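Local coordinates for mannonate dehydratase (Streptococcus suis, PDB 3BDK), which catalyses the dehydration of D-mannonate to 2-dehydro-3-deoxy-D-gluconate and water, using a divalent metal such as iron(II) or manganese, at residues 89-92 and 93-96; 101-104 and 105-109; 182-186 and 187-191. All coordinates share one frame; numbering follows the deposited sequence.

Interaction 1 (89-92 and 93-96); sequences HEDI and KQGK
The backbone N of K93 donates to H89 O at 3.1 Å and that of Q94 to E90 O at 2.7 Å. Residues 90-93 form a short helical turn, with H89 before it as N-cap and G95 leaving it. The H89 ring nitrogen ND1 lies 2.9 Å from D91 N and accepts its N-H at the ring edge, in the ring plane. CG of H89 is turned anti to the backbone N (chi1 -166°), which turns the ND1 edge of the ring to D91 N. At the other end, G95 has a positive phi of 61°. K96 N reaches back to D91 O at 3.0 Å. G95 N bonds to I92 O from above the carbonyl plane, away from the usual lone-pair direction.

E90 O carries a second, weak bond. The extended side chain of Q94 runs alongside E90 O, and NE2 comes to 3.2 Å from it, with a nearly straight N-H. The other amide atom, OE1, accepts from N184.

Two long ion pairs border the turn. E90 bends at chi2 and crosses the extended chain of K93, with OE2 3.7 Å from K93 NZ. Both ends have stronger partners elsewhere: E90 OE1 bonds to the hydroxyl of Y185, and K93 NZ donates to M126 O. The second pair is D91 with K96. Here the aliphatic part touches first, CD of K96 lying 3.2 Å from D91 OD1, while the ammonium group stays farther off.

The side chain of K93 is about 8 Å from the bound D-mannose and has a long, weak pairing with D130 of the sugar pocket. The arrangement is a histidine N-cap joined within one turn to a C-terminal Schellman motif.

Interaction 2 (101-104 and 105-109); sequences ALIE and NYKTS
Within helix 99-114, E104 and K107 form an i to i+3 salt bridge. OE2 of E104 and NZ of K107 are modelled 2.5 Å apart, a very short separation at this resolution. The two side chains run side by side and point the same way. E104 is bent at chi2 (-46°), which curls its carboxylate toward the following turn. K107 bends at chi2, chi3 and chi4, and this curl brings NZ to the carboxylate. OE2 is the nearer oxygen; OE1 lies 3.3 Å from K107 NZ. The two opposite charges probably offset each other; E104 is exposed, while K107 is partly covered.

Regular backbone bonds run beneath it. Y106 N donates to L102 O at 3.0 Å, and K107 N to I103 O at 2.7 Å. The next bond, T108 N to E104 O, is weak at 3.3 Å. A water hydrogen-bonds to T108 OG1 and weakly to E104 O, so it spans that step from outside. Further along, the hydroxyl of S109 donates to N105 O, one turn back.

Inward, the chemistry changes. CG of Y106 stands anti to its own N (chi1 -154°), and the ring leads away from the helix axis. Its OH bonds to I86 O, and its ring meets F201 edge to face. I103 packs on Y200 and A204. K107 makes a separate contact with helix 191-210, at T208. L102 and I103 also meet helix 90-93. Helix 99-114 thus packs against helices 90-93 and 191-210; Y106 bonds to the loop after strand 79-84 of the barrel.

Interaction 3 (182-186 and 187-191); sequences IENYR and QNISE
N184 O accepts two backbone N-H groups as helix 176-187 ends. N188 N lies 2.8 Å from N184 O and I189 N lies 3.2 Å from the same oxygen. The donors arrive from opposite faces of the carbonyl plane. The bond to N188 is the i to i+4 bond, and the one to I189 spans one residue more. I189 N also has a weak bond to Y185 O. One step earlier, Q187 N donates to E183 O at 2.9 Å with a nearly straight N-H. Beyond this the chain leaves the helix and runs to S190, the N-cap of helix 191-210.

Among the side chains, E183 and Q187 lie alongside each other and point the same way. Their carboxylate and amide planes are 26° apart, but E183 OE2 and Q187 NE2 remain 4.0 Å apart. N184 and N188 cross at about a right angle, and their OD1 atoms face each other at 3.5 Å. The N184 amide turns its nitrogen elsewhere: ND2 donates to Q94. Its CG is anti to the backbone N (chi1 -168°), which swings the amide toward the chain after the helix.

CD1 of I189 lies against the N184 amide, 3.7 Å from ND2. The apolar contact is with Y185, where CB of I189 meets CD2 of the ring obliquely, at 3.9 Å. The far end of that ring carries the hydroxyl bonded to E90. The extended side chain of R186 reaches another loop, where NE donates to F228 O. CG2 of I182 lies on one face of its guanidinium, toward the rim.

Backbone bonds therefore fix this helix end, while N184, Y185 and R186 spend their polar groups on other parts of the fold.

In the fold
Interactions 1 and 2 hold successive helices, 90-93 and 99-114, of the xylose isomerase-like TIM barrel. They meet through apolar packing: D91 and I92 lie on L102, and I92 also on I103. Interaction 3 is the surface contact, at the end of helix 176-187. It meets interaction 1 through polar atoms, E90 with Y185 and Q94 with N184, and through packing of K93 and Q94 on Y185. Interactions 2 and 3 do not touch, and their nearest atoms are about 11 Å apart. The first two are partly buried. Interaction 1 approaches the sugar most closely, while interaction 2 is mid-helix with an ion pair whose E104 is exposed. Interaction 3 has no salt bridge between its segments.

Interaction 1 (89-92 and 93-96)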
loop_
_atom_site.group_PDB
_atom_site.type_symbol
_atom_site.label_atom_id
_atom_site.label_comp_id
_atom_site.label_asym_id
_atom_site.label_seq_id
_atom_site.Cartn_x
_atom_site.Cartn_y
_atom_site.Cartn_z
ATOM N N HIS A 89 20.501 -16.965 23.992
ATOM C CA HIS A 89 20.881 -18.390 23.893
ATOM C C HIS A 89 19.910 -19.271 24.697
ATOM O O HIS A 89 19.373 -18.839 25.723
ATOM C CB HIS A 89 22.346 -18.608 24.388
ATOM C CG HIS A 89 22.934 -19.944 24.012
ATOM N ND1 HIS A 89 22.643 -21.112 24.687
ATOM C CD2 HIS A 89 23.784 -20.296 23.014
ATOM C CE1 HIS A 89 23.276 -22.125 24.116
ATOM N NE2 HIS A 89 23.976 -21.656 23.097
ATOM N N GLU A 90 19.696 -20.508 24.248
ATOM C CA GLU A 90 18.833 -21.442 24.987
ATOM C C GLU A 90 19.276 -21.582 26.432
ATOM O O GLU A 90 18.441 -21.631 27.336
ATOM C CB GLU A 90 18.763 -22.825 24.334
ATOM C CG GLU A 90 17.872 -22.894 23.096
ATOM C CD GLU A 90 16.394 -22.576 23.358
ATOM O OE1 GLU A 90 15.853 -22.989 24.407
ATOM O OE2 GLU A 90 15.776 -21.913 22.493
ATOM N N ASP A 91 20.585 -21.638 26.645
ATOM C CA ASP A 91 21.146 -21.766 27.985
ATOM C C ASP A 91 20.758 -20.606 28.889
ATOM O O ASP A 91 20.617 -20.792 30.094
ATOM C CB ASP A 91 22.669 -21.902 27.930
ATOM C CG ASP A 91 23.118 -23.234 27.352
ATOM O OD1 ASP A 91 22.409 -24.246 27.560
ATOM O OD2 ASP A 91 24.194 -23.263 26.705
ATOM N N ILE A 92 20.586 -19.412 28.320
ATOM C CA ILE A 92 20.084 -18.296 29.122
ATOM C C ILE A 92 18.609 -18.510 29.428
ATOM O O ILE A 92 18.181 -18.348 30.571
ATOM C CB ILE A 92 20.298 -16.910 28.471
ATOM C CG1 ILE A 92 21.792 -16.611 28.337
ATOM C CG2 ILE A 92 19.623 -15.822 29.312
ATOM C CD1 ILE A 92 22.119 -15.495 27.350
ATOM N N LYS A 93 17.850 -18.890 28.399
ATOM C CA LYS A 93 16.420 -19.166 28.526
ATOM C C LYS A 93 16.152 -20.261 29.565
ATOM O O LYS A 93 15.198 -20.153 30.341
ATOM C CB LYS A 93 15.818 -19.561 27.164
ATOM C CG LYS A 93 15.473 -18.412 26.194
ATOM C CD LYS A 93 15.079 -18.978 24.821
ATOM C CE LYS A 93 14.786 -17.887 23.791
ATOM N NZ LYS A 93 14.689 -18.416 22.397
ATOM N N GLN A 94 17.002 -21.291 29.584
ATOM C CA GLN A 94 16.882 -22.422 30.515
ATOM C C GLN A 94 17.465 -22.157 31.912
ATOM O O GLN A 94 17.320 -22.986 32.811
ATOM C CB GLN A 94 17.567 -23.655 29.933
ATOM C CG GLN A 94 16.729 -24.474 28.993
ATOM C CD GLN A 94 17.574 -25.423 28.145
ATOM O OE1 GLN A 94 17.425 -26.648 28.211
ATOM N NE2 GLN A 94 18.465 -24.859 27.343
ATOM N N GLY A 95 18.129 -21.018 32.092
ATOM C CA GLY A 95 18.825 -20.708 33.348
ATOM C C GLY A 95 19.948 -21.664 33.755
ATOM O O GLY A 95 20.163 -21.910 34.950
ATOM N N LYS A 96 20.675 -22.207 32.782
ATOM C CA LYS A 96 21.784 -23.125 33.076
ATOM C C LYS A 96 23.042 -22.362 33.586
ATOM O O LYS A 96 23.188 -21.162 33.304
ATOM C CB LYS A 96 22.067 -24.012 31.853
ATOM C CG LYS A 96 20.866 -24.869 31.413
ATOM C CD LYS A 96 21.142 -25.633 30.125
ATOM C CE LYS A 96 21.742 -27.013 30.405
ATOM N NZ LYS A 96 22.766 -27.421 29.385
#

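Interaction 2 (101-104 and 105-109)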
loop_
_atom_site.group_PDB
_atom_site.type_symbol
_atom_site.label_atom_id
_atom_site.label_comp_id
_atom_site.label_asym_id
_atom_site.label_seq_id
_atom_site.Cartn_x
_atom_site.Cartn_y
_atom_site.Cartn_z
ATOM N N ALA A 101 28.547 -16.164 31.176
ATOM C CA ALA A 101 29.430 -15.893 30.058
ATOM C C ALA A 101 28.609 -15.528 28.816
ATOM O O ALA A 101 28.929 -14.571 28.117
ATOM C CB ALA A 101 30.321 -17.106 29.785
ATOM N N LEU A 102 27.551 -16.291 28.546
ATOM C CA LEU A 102 26.702 -16.011 27.390
ATOM C C LEU A 102 26.102 -14.615 27.521
ATOM O O LEU A 102 26.144 -13.825 26.571
ATOM C CB LEU A 102 25.654 -17.113 27.182
ATOM C CG LEU A 102 26.281 -18.492 26.874
ATOM C CD1 LEU A 102 25.422 -19.640 27.364
ATOM C CD2 LEU A 102 26.609 -18.694 25.410
ATOM N N ILE A 103 25.612 -14.297 28.719
ATOM C CA ILE A 103 25.118 -12.953 29.033
ATOM C C ILE A 103 26.219 -11.900 28.858
ATOM O O ILE A 103 25.945 -10.774 28.429
ATOM C CB ILE A 103 24.497 -12.887 30.452
ATOM C CG1 ILE A 103 23.208 -13.713 30.496
ATOM C CG2 ILE A 103 24.223 -11.434 30.875
ATOM C CD1 ILE A 103 22.629 -13.906 31.879
ATOM N N GLU A 104 27.455 -12.281 29.190
ATOM C CA GLU A 104 28.626 -11.440 28.921
ATOM C C GLU A 104 28.704 -11.041 27.452
ATOM O O GLU A 104 28.656 -9.862 27.110
ATOM C CB GLU A 104 29.921 -12.149 29.329
ATOM C CG GLU A 104 30.259 -11.984 30.782
ATOM C CD GLU A 104 30.102 -10.547 31.234
ATOM O OE1 GLU A 104 30.687 -9.653 30.571
ATOM O OE2 GLU A 104 29.383 -10.322 32.239
ATOM N N ASN A 105 28.804 -12.047 26.594
ATOM C CA ASN A 105 28.848 -11.843 25.164
ATOM C C ASN A 105 27.689 -11.018 24.640
ATOM O O ASN A 105 27.852 -10.263 23.682
ATOM C CB ASN A 105 28.945 -13.191 24.458
ATOM C CG ASN A 105 30.337 -13.793 24.567
ATOM O OD1 ASN A 105 30.492 -15.011 24.624
ATOM N ND2 ASN A 105 31.362 -12.928 24.603
ATOM N N TYR A 106 26.533 -11.166 25.298
ATOM C CA TYR A 106 25.326 -10.380 25.019
ATOM C C TYR A 106 25.471 -8.934 25.533
ATOM O O TYR A 106 24.985 -8.004 24.887
ATOM C CB TYR A 106 24.083 -11.066 25.619
ATOM C CG TYR A 106 22.777 -10.730 24.919
ATOM C CD1 TYR A 106 22.083 -9.560 25.222
ATOM C CD2 TYR A 106 22.235 -11.583 23.955
ATOM C CE1 TYR A 106 20.895 -9.238 24.582
ATOM C CE2 TYR A 106 21.029 -11.266 23.298
ATOM C CZ TYR A 106 20.369 -10.084 23.619
ATOM O OH TYR A 106 19.180 -9.735 22.999
ATOM N N LYS A 107 26.150 -8.756 26.677
ATOM C CA LYS A 107 26.466 -7.433 27.229
ATOM C C LYS A 107 27.117 -6.519 26.175
ATOM O O LYS A 107 26.642 -5.409 25.933
ATOM C CB LYS A 107 27.404 -7.547 28.443
ATOM C CG LYS A 107 26.867 -8.305 29.667
ATOM C CD LYS A 107 26.489 -7.394 30.864
ATOM C CE LYS A 107 27.694 -6.932 31.710
ATOM N NZ LYS A 107 28.488 -8.014 32.353
ATOM N N THR A 108 28.193 -6.981 25.546
ATOM C CA THR A 108 28.919 -6.132 24.590
ATOM C C THR A 108 28.144 -5.845 23.295
ATOM O O THR A 108 28.240 -4.746 22.731
ATOM C CB THR A 108 30.329 -6.673 24.255
ATOM O OG1 THR A 108 30.293 -8.102 24.161
ATOM C CG2 THR A 108 31.333 -6.247 25.329
ATOM N N SER A 109 27.383 -6.831 22.827
ATOM C CA SER A 109 26.456 -6.610 21.720
ATOM C C SER A 109 25.667 -5.332 21.948
ATOM O O SER A 109 25.525 -4.514 21.032
ATOM C CB SER A 109 25.508 -7.782 21.562
ATOM O OG SER A 109 26.227 -8.934 21.185
HETATM O O HOH W 1 31.986 -9.345 26.474
#

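Interaction 3 (182-186 and 187-191)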
loop_
_atom_site.group_PDB
_atom_site.type_symbol
_atom_site.label_atom_id
_atom_site.label_comp_id
_atom_site.label_asym_id
_atom_site.label_seq_id
_atom_site.Cartn_x
_atom_site.Cartn_y
_atom_site.Cartn_z
ATOM N N ILE A 182 13.769 -30.168 24.632
ATOM C CA ILE A 182 12.323 -30.208 24.760
ATOM C C ILE A 182 11.959 -30.972 26.031
ATOM O O ILE A 182 11.153 -30.495 26.831
ATOM C CB ILE A 182 11.658 -30.783 23.483
ATOM C CG1 ILE A 182 11.741 -29.757 22.340
ATOM C CG2 ILE A 182 10.211 -31.120 23.736
ATOM C CD1 ILE A 182 11.908 -30.364 20.961
ATOM N N GLU A 183 12.589 -32.126 26.250
ATOM C CA GLU A 183 12.411 -32.856 27.516
ATOM C C GLU A 183 12.663 -31.965 28.739
ATOM O O GLU A 183 11.828 -31.935 29.665
ATOM C CB GLU A 183 13.241 -34.147 27.566
ATOM C CG GLU A 183 12.981 -35.082 26.369
ATOM C CD GLU A 183 13.323 -36.556 26.629
ATOM O OE1 GLU A 183 13.164 -37.376 25.680
ATOM O OE2 GLU A 183 13.737 -36.898 27.771
ATOM N N ASN A 184 13.771 -31.218 28.726
ATOM C CA ASN A 184 14.100 -30.320 29.838
ATOM C C ASN A 184 13.012 -29.278 30.139
ATOM O O ASN A 184 12.536 -29.211 31.260
ATOM C CB ASN A 184 15.490 -29.678 29.682
ATOM C CG ASN A 184 15.964 -28.966 30.967
ATOM O OD1 ASN A 184 16.040 -29.568 32.040
ATOM N ND2 ASN A 184 16.270 -27.681 30.850
ATOM N N TYR A 185 12.617 -28.499 29.131
ATOM C CA TYR A 185 11.522 -27.505 29.224
ATOM C C TYR A 185 10.195 -28.105 29.683
ATOM O O TYR A 185 9.533 -27.560 30.578
ATOM C CB TYR A 185 11.302 -26.823 27.874
ATOM C CG TYR A 185 12.179 -25.625 27.598
ATOM C CD1 TYR A 185 13.027 -25.596 26.492
ATOM C CD2 TYR A 185 12.157 -24.510 28.430
ATOM C CE1 TYR A 185 13.833 -24.495 26.236
ATOM C CE2 TYR A 185 12.964 -23.415 28.182
ATOM C CZ TYR A 185 13.792 -23.412 27.083
ATOM O OH TYR A 185 14.584 -22.310 26.835
ATOM N N ARG A 186 9.806 -29.221 29.068
ATOM C CA ARG A 186 8.546 -29.904 29.402
ATOM C C ARG A 186 8.496 -30.336 30.847
ATOM O O ARG A 186 7.601 -29.954 31.589
ATOM C CB ARG A 186 8.343 -31.139 28.526
ATOM C CG ARG A 186 7.979 -30.831 27.096
ATOM C CD ARG A 186 7.669 -32.097 26.366
ATOM N NE ARG A 186 7.196 -31.832 25.019
ATOM C CZ ARG A 186 7.146 -32.736 24.051
ATOM N NH1 ARG A 186 7.551 -33.977 24.268
ATOM N NH2 ARG A 186 6.689 -32.394 22.853
ATOM N N GLN A 187 9.485 -31.122 31.247
ATOM C CA GLN A 187 9.499 -31.745 32.581
ATOM C C GLN A 187 10.014 -30.849 33.707
ATOM O O GLN A 187 9.500 -30.899 34.826
ATOM C CB GLN A 187 10.328 -33.022 32.549
ATOM C CG GLN A 187 9.874 -34.003 31.517
ATOM C CD GLN A 187 10.767 -35.211 31.460
ATOM O OE1 GLN A 187 11.354 -35.609 32.466
ATOM N NE2 GLN A 187 10.865 -35.819 30.277
ATOM N N ASN A 188 11.008 -30.018 33.406
ATOM C CA ASN A 188 11.752 -29.340 34.466
ATOM C C ASN A 188 11.600 -27.827 34.568
ATOM O O ASN A 188 11.688 -27.284 35.668
ATOM C CB ASN A 188 13.225 -29.785 34.441
ATOM C CG ASN A 188 13.374 -31.321 34.538
ATOM O OD1 ASN A 188 14.106 -31.950 33.759
ATOM N ND2 ASN A 188 12.666 -31.919 35.484
ATOM N N ILE A 189 11.326 -27.147 33.453
ATOM C CA ILE A 189 11.164 -25.677 33.469
ATOM C C ILE A 189 9.688 -25.257 33.386
ATOM O O ILE A 189 9.037 -25.453 32.361
ATOM C CB ILE A 189 11.938 -24.972 32.314
ATOM C CG1 ILE A 189 13.293 -25.641 32.020
ATOM C CG2 ILE A 189 12.062 -23.479 32.584
ATOM C CD1 ILE A 189 14.437 -25.255 32.941
ATOM N N SER A 190 9.172 -24.674 34.459
ATOM C CA SER A 190 7.792 -24.208 34.486
ATOM C C SER A 190 7.711 -22.717 34.164
ATOM O O SER A 190 8.731 -22.040 34.028
ATOM C CB SER A 190 7.185 -24.462 35.856
ATOM O OG SER A 190 7.962 -23.811 36.836
ATOM N N GLU A 191 6.496 -22.199 34.041
ATOM C CA GLU A 191 6.341 -20.789 33.674
ATOM C C GLU A 191 7.129 -19.895 34.623
ATOM O O GLU A 191 7.972 -19.117 34.176
ATOM C CB GLU A 191 4.870 -20.384 33.590
ATOM C CG GLU A 191 4.108 -21.120 32.475
ATOM C CD GLU A 191 2.745 -20.519 32.157
ATOM O OE1 GLU A 191 2.412 -19.437 32.681
ATOM O OE2 GLU A 191 1.997 -21.118 31.356
#